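Local structure of aminopeptidase (Trypanosoma brucei brucei, 4EFD) at residues Q208-L213 against A317-C322; Q332-S337 against E517-L522; E367-D372 against M461-E466. The protein probably removes amino-terminal residues from peptides as a six-subunit, metal-dependent aminopeptidase of the M17 (leucyl aminopeptidase) family. All coordinates share one frame; numbering follows the deposited sequence. Where two conformers were deposited one is given.

Contact 1: Q208-L213 against A317-C322; sequences QLCQRL and AAAVFC
C210 and C322 reach across the gap between two helices with different first torsions. In C210 the thiol is anti to the backbone N (chi1 -172°) and lies over the backbone of the other helix, SG being 3.7 Å from A319 N. In C322 it is anti to the carbonyl carbon (chi1 -69°), which brings its SG to 3.7 Å from CB of C210. The two segments, parts of helices 197-215 and 315-330 in the catalytic domain, run nearly antiparallel at 152°, with their axes 8.9 Å apart at closest. Small residues suit this seam: CA of C210 comes within 5.2 Å of CA of A318, whose methyl is met by CB of L213 at 4.0 Å. Larger side chains line one flank of the seam. L209 lays CG 3.8 Å from SG of C322, while CD1 of L213 crosses to CD2 of the F321 ring at 4.1 Å. Helix 223-237 adds to this apolar side through Y233, F226 and I229, and P512 of helix 512-520 packs on the side chains of C210, A319 and C322. With SG of C210 and SG of C322 4.7 Å apart, there is no disulfide. Across the seam the thiols contribute compact, polarisable contact surface, and cohesion between the segments comes from van der Waals contact and shape.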
ATOM      1  N   GLN A 208      37.749  12.796   1.210  1.00 42.33           N
ATOM      2  CA  GLN A 208      36.939  14.013   1.236  1.00 42.03           C
ATOM      3  C   GLN A 208      36.486  14.448  -0.159  1.00 41.80           C
ATOM      4  O   GLN A 208      35.431  15.068  -0.299  1.00 41.76           O
ATOM      5  CB  GLN A 208      37.700  15.143   1.935  1.00 41.97           C
ATOM      6  CG  GLN A 208      37.897  14.898   3.426  1.00 41.81           C
ATOM      7  CD  GLN A 208      38.752  15.955   4.103  1.00 41.53           C
ATOM      8  OE1 GLN A 208      39.508  16.673   3.451  1.00 41.22           O
ATOM      9  NE2 GLN A 208      38.637  16.047   5.424  1.00 41.06           N
ATOM     10  N   LEU A 209      37.276  14.130  -1.182  1.00 41.52           N
ATOM     11  CA  LEU A 209      36.866  14.368  -2.568  1.00 41.42           C
ATOM     12  C   LEU A 209      35.701  13.447  -2.930  1.00 41.33           C
ATOM     13  O   LEU A 209      34.724  13.880  -3.540  1.00 41.32           O
ATOM     14  CB  LEU A 209      38.034  14.147  -3.535  1.00 41.36           C
ATOM     15  CG  LEU A 209      37.731  14.348  -5.025  1.00 41.29           C
ATOM     16  CD1 LEU A 209      37.203  15.752  -5.289  1.00 41.20           C
ATOM     17  CD2 LEU A 209      38.963  14.070  -5.875  1.00 40.82           C
ATOM     18  N   CYS A 210      35.824  12.176  -2.550  1.00 41.16           N
ATOM     19  CA  CYS A 210      34.748  11.197  -2.702  1.00 41.05           C
ATOM     20  C   CYS A 210      33.474  11.689  -2.010  1.00 40.88           C
ATOM     21  O   CYS A 210      32.377  11.581  -2.559  1.00 40.78           O
ATOM     22  CB  CYS A 210      35.179   9.848  -2.114  1.00 41.10           C
ATOM     23  SG  CYS A 210      34.052   8.474  -2.438  1.00 41.21           S
ATOM     24  N   GLN A 211      33.641  12.239  -0.810  1.00 40.64           N
ATOM     25  CA  GLN A 211      32.535  12.804  -0.036  1.00 40.55           C
ATOM     26  C   GLN A 211      31.886  13.987  -0.760  1.00 40.44           C
ATOM     27  O   GLN A 211      30.660  14.113  -0.781  1.00 40.47           O
ATOM     28  CB  GLN A 211      33.039  13.256   1.336  1.00 40.50           C
ATOM     29  CG  GLN A 211      31.954  13.502   2.360  1.00 40.56           C
ATOM     30  CD  GLN A 211      32.496  14.147   3.625  1.00 40.69           C
ATOM     31  OE1 GLN A 211      32.945  15.293   3.606  1.00 40.49           O
ATOM     32  NE2 GLN A 211      32.453  13.412   4.732  1.00 40.62           N
ATOM     33  N   ARG A 212      32.717  14.850  -1.342  1.00 40.25           N
ATOM     34  CA  ARG A 212      32.241  16.019  -2.087  1.00 40.06           C
ATOM     35  C   ARG A 212      31.425  15.616  -3.314  1.00 39.86           C
ATOM     36  O   ARG A 212      30.394  16.223  -3.602  1.00 39.81           O
ATOM     37  CB  ARG A 212      33.423  16.907  -2.506  1.00 40.01           C
ATOM     38  CG  ARG A 212      33.098  17.969  -3.555  1.00 40.08           C
ATOM     39  CD  ARG A 212      34.174  19.042  -3.619  1.00 40.19           C
ATOM     40  NE  ARG A 212      33.898  20.125  -2.678  1.00 40.23           N
ATOM     41  CZ  ARG A 212      33.381  21.312  -2.993  1.00 40.07           C
ATOM     42  NH1 ARG A 212      33.082  21.638  -4.249  1.00 39.90           N
ATOM     43  NH2 ARG A 212      33.173  22.197  -2.032  1.00 40.32           N
ATOM     44  N   LEU A 213      31.899  14.603  -4.034  1.00 39.68           N
ATOM     45  CA  LEU A 213      31.206  14.110  -5.225  1.00 39.52           C
ATOM     46  C   LEU A 213      29.839  13.507  -4.883  1.00 39.32           C
ATOM     47  O   LEU A 213      28.873  13.708  -5.615  1.00 39.33           O
ATOM     48  CB  LEU A 213      32.068  13.079  -5.962  1.00 39.50           C
ATOM     49  CG  LEU A 213      33.345  13.613  -6.618  1.00 39.64           C
ATOM     50  CD1 LEU A 213      34.233  12.468  -7.075  1.00 39.73           C
ATOM     51  CD2 LEU A 213      33.024  14.531  -7.785  1.00 39.83           C
ATOM     52  N   ALA A 317      30.890   5.266  -8.543  1.00 47.13           N
ATOM     53  CA  ALA A 317      31.784   5.974  -9.456  1.00 46.88           C
ATOM     54  C   ALA A 317      32.788   6.861  -8.712  1.00 46.71           C
ATOM     55  O   ALA A 317      33.932   6.995  -9.140  1.00 46.67           O
ATOM     56  CB  ALA A 317      30.980   6.804 -10.444  1.00 46.77           C
ATOM     57  N   ALA A 318      32.353   7.458  -7.604  1.00 46.48           N
ATOM     58  CA  ALA A 318      33.203   8.350  -6.815  1.00 46.39           C
ATOM     59  C   ALA A 318      34.304   7.588  -6.080  1.00 46.32           C
ATOM     60  O   ALA A 318      35.449   8.039  -6.025  1.00 46.22           O
ATOM     61  CB  ALA A 318      32.358   9.141  -5.820  1.00 46.38           C
ATOM     62  N   ALA A 319      33.947   6.437  -5.516  1.00 46.26           N
ATOM     63  CA  ALA A 319      34.899   5.598  -4.785  1.00 46.23           C
ATOM     64  C   ALA A 319      35.981   5.040  -5.706  1.00 46.16           C
ATOM     65  O   ALA A 319      37.161   5.026  -5.357  1.00 46.19           O
ATOM     66  CB  ALA A 319      34.167   4.462  -4.089  1.00 46.17           C
ATOM     67  N   VAL A 320      35.563   4.581  -6.880  1.00 46.11           N
ATOM     68  CA  VAL A 320      36.471   4.023  -7.877  1.00 46.07           C
ATOM     69  C   VAL A 320      37.391   5.099  -8.465  1.00 46.04           C
ATOM     70  O   VAL A 320      38.563   4.838  -8.747  1.00 45.89           O
ATOM     71  CB  VAL A 320      35.670   3.323  -9.004  1.00 46.01           C
ATOM     72  CG1 VAL A 320      36.547   3.026 -10.196  1.00 46.00           C
ATOM     73  CG2 VAL A 320      35.040   2.044  -8.478  1.00 46.16           C
ATOM     74  N   PHE A 321      36.854   6.303  -8.638  1.00 46.01           N
ATOM     75  CA  PHE A 321      37.621   7.428  -9.173  1.00 46.04           C
ATOM     76  C   PHE A 321      38.678   7.926  -8.185  1.00 46.08           C
ATOM     77  O   PHE A 321      39.823   8.161  -8.565  1.00 45.97           O
ATOM     78  CB  PHE A 321      36.683   8.577  -9.553  1.00 46.01           C
ATOM     79  CG  PHE A 321      37.395   9.822 -10.000  1.00 46.01           C
ATOM     80  CD1 PHE A 321      38.049   9.858 -11.226  1.00 45.96           C
ATOM     81  CD2 PHE A 321      37.409  10.959  -9.200  1.00 46.02           C
ATOM     82  CE1 PHE A 321      38.708  11.006 -11.647  1.00 45.94           C
ATOM     83  CE2 PHE A 321      38.066  12.113  -9.614  1.00 46.20           C
ATOM     84  CZ  PHE A 321      38.716  12.135 -10.841  1.00 46.05           C
ATOM     85  N   CYS A 322      38.288   8.085  -6.925  1.00 46.17           N
ATOM     86  CA  CYS A 322      39.188   8.628  -5.909  1.00 46.37           C
ATOM     87  C   CYS A 322      40.290   7.643  -5.511  1.00 46.59           C
ATOM     88  O   CYS A 322      41.417   8.056  -5.225  1.00 46.58           O
ATOM     89  CB  CYS A 322      38.396   9.078  -4.679  1.00 46.36           C
ATOM     90  SG  CYS A 322      37.361  10.527  -4.981  1.00 46.20           S
TER

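Contact 2: Q332-S337 against E517-L522; sequences QPVQLS and EYFRKL
V334 and F519 are the closest backbone pair, CA to CA 7.1 Å, where the start of an inner strand of the α/β catalytic fold's mixed sheet meets the chain's last helix. The first segment turns at P333, the centre of an inverse gamma turn, and then enters strand 334-344. The second is the end of helix 512-520 and the tail that follows. F519 has the largest share of the contact: with CG anti to the carbonyl carbon (chi1 -63°), its ring extends toward the strand. L336 meets it from the opposite direction and packs tightly, CD1 lying 3.4 Å from CZ. A branched aliphatic chain suits this place, since F324 and A327 of helix 315-330 also pack on it. V334 touches both F519 and the tail, placing CG2 4.1 Å from CB of F519 and 3.7 Å from CD1 of L522. Q332 covers another part of the phenylalanine. Its amide plane stands 84° to the ring and brings OE1 to 3.5 Å from CD2, while NE2 makes a weak hydrogen bond to T516 O; a glutamine can thus pair a helix carbonyl and still lie against an aromatic ring. NE2 also rests 3.6 Å from CG of R520. That arginine bends at chi3 (71°), and its NH1 donates to OE1 of E517 at 2.8 Å, a salt bridge in the guanidinium plane that uses the syn lone pair of the carboxylate.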
ATOM      1  N   GLN A 332      51.563   3.797  -6.665  1.00 52.77           N
ATOM      2  CA  GLN A 332      51.492   2.396  -6.255  1.00 52.65           C
ATOM      3  C   GLN A 332      51.832   1.493  -7.440  1.00 52.54           C
ATOM      4  O   GLN A 332      51.525   1.835  -8.585  1.00 52.49           O
ATOM      5  CB  GLN A 332      50.105   2.065  -5.697  1.00 52.66           C
ATOM      6  CG  GLN A 332      49.838   2.678  -4.326  1.00 52.64           C
ATOM      7  CD  GLN A 332      48.441   2.383  -3.805  1.00 52.66           C
ATOM      8  OE1 GLN A 332      47.450   2.576  -4.507  1.00 52.72           O
ATOM      9  NE2 GLN A 332      48.359   1.922  -2.561  1.00 52.72           N
ATOM     10  N   PRO A 333      52.472   0.338  -7.175  1.00 52.42           N
ATOM     11  CA  PRO A 333      52.953  -0.534  -8.249  1.00 52.32           C
ATOM     12  C   PRO A 333      51.861  -1.425  -8.864  1.00 52.20           C
ATOM     13  O   PRO A 333      52.070  -2.626  -9.045  1.00 52.28           O
ATOM     14  CB  PRO A 333      54.022  -1.375  -7.544  1.00 52.29           C
ATOM     15  CG  PRO A 333      53.522  -1.499  -6.152  1.00 52.34           C
ATOM     16  CD  PRO A 333      52.810  -0.204  -5.844  1.00 52.43           C
ATOM     17  N   VAL A 334      50.720  -0.827  -9.199  1.00 51.96           N
ATOM     18  CA  VAL A 334      49.600  -1.550  -9.794  1.00 51.75           C
ATOM     19  C   VAL A 334      49.208  -0.883 -11.106  1.00 51.50           C
ATOM     20  O   VAL A 334      48.959   0.323 -11.138  1.00 51.49           O
ATOM     21  CB  VAL A 334      48.371  -1.550  -8.860  1.00 51.76           C
ATOM     22  CG1 VAL A 334      47.259  -2.413  -9.441  1.00 51.80           C
ATOM     23  CG2 VAL A 334      48.753  -2.034  -7.470  1.00 51.78           C
ATOM     24  N   GLN A 335      49.166  -1.660 -12.187  1.00 51.22           N
ATOM     25  CA  GLN A 335      48.642  -1.169 -13.457  1.00 51.05           C
ATOM     26  C   GLN A 335      47.128  -1.087 -13.322  1.00 50.86           C
ATOM     27  O   GLN A 335      46.458  -2.103 -13.128  1.00 50.85           O
ATOM     28  CB  GLN A 335      49.033  -2.082 -14.617  1.00 51.06           C
ATOM     29  CG  GLN A 335      48.708  -1.495 -15.988  1.00 51.22           C
ATOM     30  CD  GLN A 335      49.151  -2.379 -17.145  1.00 51.85           C
ATOM     31  OE1 GLN A 335      48.834  -2.103 -18.303  1.00 52.23           O
ATOM     32  NE2 GLN A 335      49.887  -3.444 -16.836  1.00 52.04           N
ATOM     33  N   LEU A 336      46.599   0.128 -13.424  1.00 50.58           N
ATOM     34  CA  LEU A 336      45.229   0.412 -13.024  1.00 50.33           C
ATOM     35  C   LEU A 336      44.425   1.015 -14.169  1.00 50.12           C
ATOM     36  O   LEU A 336      44.909   1.898 -14.878  1.00 50.04           O
ATOM     37  CB  LEU A 336      45.244   1.382 -11.839  1.00 50.32           C
ATOM     38  CG  LEU A 336      44.164   1.211 -10.776  1.00 50.32           C
ATOM     39  CD1 LEU A 336      44.339  -0.110 -10.043  1.00 50.18           C
ATOM     40  CD2 LEU A 336      44.213   2.372  -9.800  1.00 50.39           C
ATOM     41  N   SER A 337      43.206   0.516 -14.354  1.00 49.92           N
ATOM     42  CA  SER A 337      42.222   1.168 -15.210  1.00 49.72           C
ATOM     43  C   SER A 337      41.019   1.533 -14.349  1.00 49.49           C
ATOM     44  O   SER A 337      40.786   0.918 -13.306  1.00 49.51           O
ATOM     45  CB  SER A 337      41.810   0.268 -16.377  1.00 49.72           C
ATOM     46  OG  SER A 337      40.920  -0.751 -15.966  1.00 49.92           O
ATOM     47  N   GLU A 517      44.180   0.345   0.425  1.00 47.65           N
ATOM     48  CA  GLU A 517      44.658  -0.695   1.338  1.00 47.98           C
ATOM     49  C   GLU A 517      44.692  -2.070   0.666  1.00 48.20           C
ATOM     50  O   GLU A 517      45.531  -2.906   1.002  1.00 48.35           O
ATOM     51  CB  GLU A 517      43.786  -0.742   2.599  1.00 48.03           C
ATOM     52  CG  GLU A 517      44.288  -1.683   3.695  1.00 48.46           C
ATOM     53  CD  GLU A 517      45.714  -1.386   4.139  1.00 49.06           C
ATOM     54  OE1 GLU A 517      46.114  -0.202   4.141  1.00 49.62           O
ATOM     55  OE2 GLU A 517      46.435  -2.339   4.490  1.00 49.24           O
ATOM     56  N   TYR A 518      43.780  -2.298  -0.277  1.00 48.43           N
ATOM     57  CA  TYR A 518      43.787  -3.522  -1.078  1.00 48.55           C
ATOM     58  C   TYR A 518      44.992  -3.551  -2.015  1.00 48.92           C
ATOM     59  O   TYR A 518      45.616  -4.596  -2.184  1.00 49.00           O
ATOM     60  CB  TYR A 518      42.488  -3.660  -1.883  1.00 48.43           C
ATOM     61  CG  TYR A 518      42.481  -4.821  -2.856  1.00 47.74           C
ATOM     62  CD1 TYR A 518      42.286  -6.126  -2.413  1.00 47.27           C
ATOM     63  CD2 TYR A 518      42.664  -4.613  -4.221  1.00 47.35           C
ATOM     64  CE1 TYR A 518      42.279  -7.194  -3.303  1.00 47.04           C
ATOM     65  CE2 TYR A 518      42.657  -5.673  -5.118  1.00 47.12           C
ATOM     66  CZ  TYR A 518      42.465  -6.961  -4.654  1.00 46.99           C
ATOM     67  OH  TYR A 518      42.458  -8.014  -5.542  1.00 46.71           O
ATOM     68  N   PHE A 519      45.315  -2.408  -2.620  1.00 49.39           N
ATOM     69  CA  PHE A 519      46.464  -2.315  -3.525  1.00 49.78           C
ATOM     70  C   PHE A 519      47.793  -2.511  -2.794  1.00 50.17           C
ATOM     71  O   PHE A 519      48.715  -3.113  -3.344  1.00 50.27           O
ATOM     72  CB  PHE A 519      46.492  -0.967  -4.260  1.00 49.78           C
ATOM     73  CG  PHE A 519      45.310  -0.725  -5.169  1.00 49.85           C
ATOM     74  CD1 PHE A 519      44.768  -1.749  -5.940  1.00 49.73           C
ATOM     75  CD2 PHE A 519      44.761   0.548  -5.276  1.00 49.79           C
ATOM     76  CE1 PHE A 519      43.687  -1.512  -6.777  1.00 49.74           C
ATOM     77  CE2 PHE A 519      43.682   0.791  -6.112  1.00 49.68           C
ATOM     78  CZ  PHE A 519      43.144  -0.240  -6.864  1.00 49.71           C
ATOM     79  N   ARG A 520      47.888  -2.005  -1.564  1.00 50.58           N
ATOM     80  CA  ARG A 520      49.124  -2.093  -0.778  1.00 51.00           C
ATOM     81  C   ARG A 520      49.598  -3.531  -0.552  1.00 51.21           C
ATOM     82  O   ARG A 520      50.797  -3.805  -0.629  1.00 51.28           O
ATOM     83  CB  ARG A 520      48.967  -1.386   0.576  1.00 51.08           C
ATOM     84  CG  ARG A 520      49.074   0.129   0.497  1.00 51.56           C
ATOM     85  CD  ARG A 520      48.919   0.784   1.865  1.00 52.32           C
ATOM     86  NE  ARG A 520      50.080   0.548   2.730  1.00 52.98           N
ATOM     87  CZ  ARG A 520      50.036   0.183   4.014  1.00 53.73           C
ATOM     88  NH1 ARG A 520      48.879   0.010   4.652  1.00 53.93           N
ATOM     89  NH2 ARG A 520      51.172   0.000   4.680  1.00 54.09           N
ATOM     90  N   LYS A 521      48.659  -4.439  -0.285  1.00 51.42           N
ATOM     91  CA  LYS A 521      48.988  -5.831   0.036  1.00 51.57           C
ATOM     92  C   LYS A 521      48.954  -6.779  -1.171  1.00 51.69           C
ATOM     93  O   LYS A 521      48.959  -7.998  -0.993  1.00 51.73           O
ATOM     94  CB  LYS A 521      48.043  -6.364   1.121  1.00 51.60           C
ATOM     95  CG  LYS A 521      47.896  -5.469   2.347  1.00 51.80           C
ATOM     96  CD  LYS A 521      49.239  -5.114   2.969  1.00 52.02           C
ATOM     97  CE  LYS A 521      49.070  -4.563   4.375  1.00 52.12           C
ATOM     98  NZ  LYS A 521      50.288  -3.855   4.855  1.00 52.43           N
ATOM     99  N   LEU A 522      48.927  -6.236  -2.388  1.00 51.88           N
ATOM    100  CA  LEU A 522      48.938  -7.072  -3.594  1.00 52.06           C
ATOM    101  C   LEU A 522      50.298  -7.738  -3.792  1.00 52.20           C
ATOM    102  O   LEU A 522      51.339  -7.084  -3.712  1.00 52.47           O
ATOM    103  CB  LEU A 522      48.580  -6.254  -4.840  1.00 52.05           C
ATOM    104  CG  LEU A 522      47.115  -5.844  -5.007  1.00 52.03           C
ATOM    105  CD1 LEU A 522      46.944  -5.016  -6.271  1.00 51.88           C
ATOM    106  CD2 LEU A 522      46.196  -7.060  -5.035  1.00 52.00           C
TER

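Contact 3: E367-D372 against M461-E466; sequences EVINTD and MTNLME
E367 and T462 pair as a parallel bridge in a small three-stranded sheet, and the first segment then runs into NTDAEGR, the M17 signature that begins at N370 and in relatives supplies metal ligands. E367 N donates to M461 O at 2.8 Å, nearly straight at 171°. The return bond, N463 N to E367 O, is weak. After the bridge the chain bends through an inverse gamma turn centred on V368, and the side chain of N463 takes over from the sheet. Its CG sits between the backbone N and the carbonyl carbon (chi1 71°), turning the amide to the bend. OD1 accepts weakly from I369 N, at 3.0 Å, and from N370 N, while ND2 gives a firm bond to N370 O at 2.8 Å, with the oxygen in the amide plane. Asparagine suits the place because one flat group both accepts and donates; ND2 also bonds A373 O, so both ends are used.

Side chains pack along the flanks. I369 sends CD1 to CB of T462 at 3.8 Å, and the T462 hydroxyl donates to L464 O two residues on, tying the chain that follows the strand to its own side chain. L464 lies beside N370, pointing the same way, CD2 3.4 Å from ND2. The carboxylate of E367 bonds S456, and its side chain packs on K311 of a second subunit. At the start of the signature, N370 OD1 accepts from D372 N at 3.1 Å, forming an Asx turn.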
ATOM      1  N   GLU A 367      16.445  -8.257 -21.215  1.00 40.37           N
ATOM      2  CA  GLU A 367      15.069  -7.775 -21.162  1.00 40.55           C
ATOM      3  C   GLU A 367      14.912  -6.884 -19.935  1.00 40.74           C
ATOM      4  O   GLU A 367      15.133  -7.329 -18.808  1.00 40.46           O
ATOM      5  CB  GLU A 367      14.082  -8.944 -21.087  1.00 40.57           C
ATOM      6  CG  GLU A 367      12.609  -8.524 -21.166  1.00 40.56           C
ATOM      7  CD  GLU A 367      11.634  -9.668 -20.914  1.00 40.69           C
ATOM      8  OE1 GLU A 367      12.056 -10.737 -20.418  1.00 40.09           O
ATOM      9  OE2 GLU A 367      10.432  -9.489 -21.209  1.00 40.91           O
ATOM     10  N   VAL A 368      14.533  -5.629 -20.155  1.00 41.15           N
ATOM     11  CA  VAL A 368      14.330  -4.688 -19.058  1.00 41.51           C
ATOM     12  C   VAL A 368      12.907  -4.823 -18.519  1.00 41.90           C
ATOM     13  O   VAL A 368      11.987  -4.162 -18.996  1.00 41.87           O
ATOM     14  CB  VAL A 368      14.600  -3.234 -19.501  1.00 41.51           C
ATOM     15  CG1 VAL A 368      14.422  -2.276 -18.329  1.00 41.38           C
ATOM     16  CG2 VAL A 368      16.000  -3.110 -20.084  1.00 41.42           C
ATOM     17  N   ILE A 369      12.733  -5.700 -17.534  1.00 42.45           N
ATOM     18  CA  ILE A 369      11.425  -5.899 -16.900  1.00 42.89           C
ATOM     19  C   ILE A 369      11.139  -4.836 -15.835  1.00 43.23           C
ATOM     20  O   ILE A 369       9.984  -4.616 -15.473  1.00 43.33           O
ATOM     21  CB  ILE A 369      11.275  -7.321 -16.287  1.00 42.95           C
ATOM     22  CG1 ILE A 369      12.212  -7.520 -15.089  1.00 43.13           C
ATOM     23  CG2 ILE A 369      11.523  -8.386 -17.350  1.00 42.85           C
ATOM     24  CD1 ILE A 369      12.208  -8.936 -14.550  1.00 43.70           C
ATOM     25  N   ASN A 370      12.191  -4.188 -15.335  1.00 43.63           N
ATOM     26  CA  ASN A 370      12.051  -3.103 -14.363  1.00 44.02           C
ATOM     27  C   ASN A 370      13.040  -1.974 -14.661  1.00 44.29           C
ATOM     28  O   ASN A 370      14.255  -2.150 -14.537  1.00 44.34           O
ATOM     29  CB  ASN A 370      12.254  -3.639 -12.943  1.00 44.07           C
ATOM     30  CG  ASN A 370      11.736  -2.689 -11.875  1.00 44.35           C
ATOM     31  OD1 ASN A 370      11.726  -1.470 -12.057  1.00 45.08           O
ATOM     32  ND2 ASN A 370      11.302  -3.248 -10.750  1.00 44.51           N
ATOM     33  N   THR A 371      12.509  -0.814 -15.044  1.00 44.62           N
ATOM     34  CA  THR A 371      13.331   0.329 -15.453  1.00 44.91           C
ATOM     35  C   THR A 371      14.055   1.020 -14.295  1.00 45.16           C
ATOM     36  O   THR A 371      14.969   1.816 -14.524  1.00 45.27           O
ATOM     37  CB  THR A 371      12.487   1.382 -16.205  1.00 44.93           C
ATOM     38  OG1 THR A 371      11.278   1.636 -15.479  1.00 44.97           O
ATOM     39  CG2 THR A 371      12.145   0.891 -17.602  1.00 45.00           C
ATOM     40  N   ASP A 372      13.651   0.720 -13.062  1.00 45.41           N
ATOM     41  CA  ASP A 372      14.306   1.276 -11.878  1.00 45.63           C
ATOM     42  C   ASP A 372      15.676   0.643 -11.595  1.00 45.75           C
ATOM     43  O   ASP A 372      16.497   1.242 -10.900  1.00 45.86           O
ATOM     44  CB  ASP A 372      13.402   1.128 -10.646  1.00 45.70           C
ATOM     45  CG  ASP A 372      12.116   1.943 -10.748  1.00 45.97           C
ATOM     46  OD1 ASP A 372      12.061   2.915 -11.536  1.00 46.17           O
ATOM     47  OD2 ASP A 372      11.156   1.612 -10.020  1.00 46.37           O
ATOM     48  N   MET A 461      18.661 -12.849 -20.771  1.00 38.66           N
ATOM     49  CA  MET A 461      18.370 -12.644 -19.355  1.00 38.63           C
ATOM     50  C   MET A 461      17.463 -11.434 -19.142  1.00 38.68           C
ATOM     51  O   MET A 461      17.292 -10.608 -20.041  1.00 38.63           O
ATOM     52  CB  MET A 461      19.671 -12.453 -18.572  1.00 38.58           C
ATOM     53  CG  MET A 461      20.381 -11.130 -18.852  1.00 38.39           C
ATOM     54  SD  MET A 461      22.082 -11.120 -18.269  1.00 37.95           S
ATOM     55  CE  MET A 461      22.884 -12.043 -19.579  1.00 38.02           C
ATOM     56  N   THR A 462      16.878 -11.346 -17.950  1.00 38.76           N
ATOM     57  CA  THR A 462      16.209 -10.130 -17.501  1.00 38.83           C
ATOM     58  C   THR A 462      17.224  -9.300 -16.720  1.00 39.08           C
ATOM     59  O   THR A 462      18.331  -9.766 -16.453  1.00 39.07           O
ATOM     60  CB  THR A 462      15.000 -10.429 -16.588  1.00 38.77           C
ATOM     61  OG1 THR A 462      15.454 -10.983 -15.345  1.00 38.39           O
ATOM     62  CG2 THR A 462      14.037 -11.400 -17.262  1.00 38.64           C
ATOM     63  N   ASN A 463      16.843  -8.082 -16.349  1.00 39.37           N
ATOM     64  CA  ASN A 463      17.706  -7.221 -15.537  1.00 39.67           C
ATOM     65  C   ASN A 463      17.396  -7.282 -14.037  1.00 39.97           C
ATOM     66  O   ASN A 463      18.090  -6.656 -13.244  1.00 40.05           O
ATOM     67  CB  ASN A 463      17.634  -5.769 -16.022  1.00 39.64           C
ATOM     68  CG  ASN A 463      16.307  -5.108 -15.701  1.00 39.59           C
ATOM     69  OD1 ASN A 463      15.247  -5.720 -15.840  1.00 39.43           O
ATOM     70  ND2 ASN A 463      16.358  -3.853 -15.271  1.00 39.46           N
ATOM     71  N   LEU A 464      16.358  -8.018 -13.648  1.00 40.40           N
ATOM     72  CA  LEU A 464      15.980  -8.116 -12.237  1.00 40.77           C
ATOM     73  C   LEU A 464      15.490  -9.515 -11.879  1.00 41.09           C
ATOM     74  O   LEU A 464      14.832 -10.181 -12.679  1.00 41.14           O
ATOM     75  CB  LEU A 464      14.905  -7.080 -11.893  1.00 40.82           C
ATOM     76  CG  LEU A 464      14.464  -6.997 -10.425  1.00 40.84           C
ATOM     77  CD1 LEU A 464      15.643  -6.707  -9.499  1.00 40.77           C
ATOM     78  CD2 LEU A 464      13.385  -5.943 -10.261  1.00 40.72           C
ATOM     79  N   MET A 465      15.819  -9.944 -10.666  1.00 41.51           N
ATOM     80  CA  MET A 465      15.446 -11.267 -10.174  1.00 41.89           C
ATOM     81  C   MET A 465      13.928 -11.394 -10.041  1.00 42.05           C
ATOM     82  O   MET A 465      13.254 -10.446  -9.632  1.00 42.18           O
ATOM     83  CB  MET A 465      16.129 -11.547  -8.828  1.00 41.96           C
ATOM     84  CG  MET A 465      15.675 -10.651  -7.685  1.00 42.47           C
ATOM     85  SD  MET A 465      16.859 -10.580  -6.329  1.00 43.67           S
ATOM     86  CE  MET A 465      16.919 -12.297  -5.816  1.00 42.81           C
ATOM     87  N   GLU A 466      13.406 -12.566 -10.399  1.00 42.21           N
ATOM     88  CA  GLU A 466      11.968 -12.821 -10.362  0.50 42.28           C
ATOM     89  C   GLU A 466      11.451 -12.810  -8.926  1.00 42.30           C
ATOM     90  O   GLU A 466      10.458 -12.147  -8.625  1.00 42.36           O
ATOM     91  CB  GLU A 466      11.643 -14.160 -11.029  0.50 42.33           C
ATOM     92  CG  GLU A 466      10.166 -14.369 -11.320  0.50 42.49           C
ATOM     93  CD  GLU A 466       9.903 -15.635 -12.106  0.50 42.71           C
ATOM     94  OE1 GLU A 466      10.783 -16.522 -12.119  0.50 42.90           O
ATOM     95  OE2 GLU A 466       8.816 -15.745 -12.711  0.50 42.94           O
TER

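Contacts 1 and 2 are consecutive in the fold: helix 315-330 of contact 1 leads into strand 334-344 of contact 2, their centres being 18 Å apart and their nearest atoms about 6 Å. Helix 512-520 ties them further, since its P512 packs on contact 1 and its other end forms contact 2. Contact 1 lies about 5 Å from the chain centre. Contact 3 lies far out, its centre 28 Å from that of contact 1 and 35 Å from that of contact 2, although in sequence it is nested within the loop that contact 2 closes. Segment 367-372 of contact 3 runs into the family signature, consistent with closeness to the active site. Separately, the side chain of L464 is about 5 Å from a sulfate ion, probably from the crystallisation liquor.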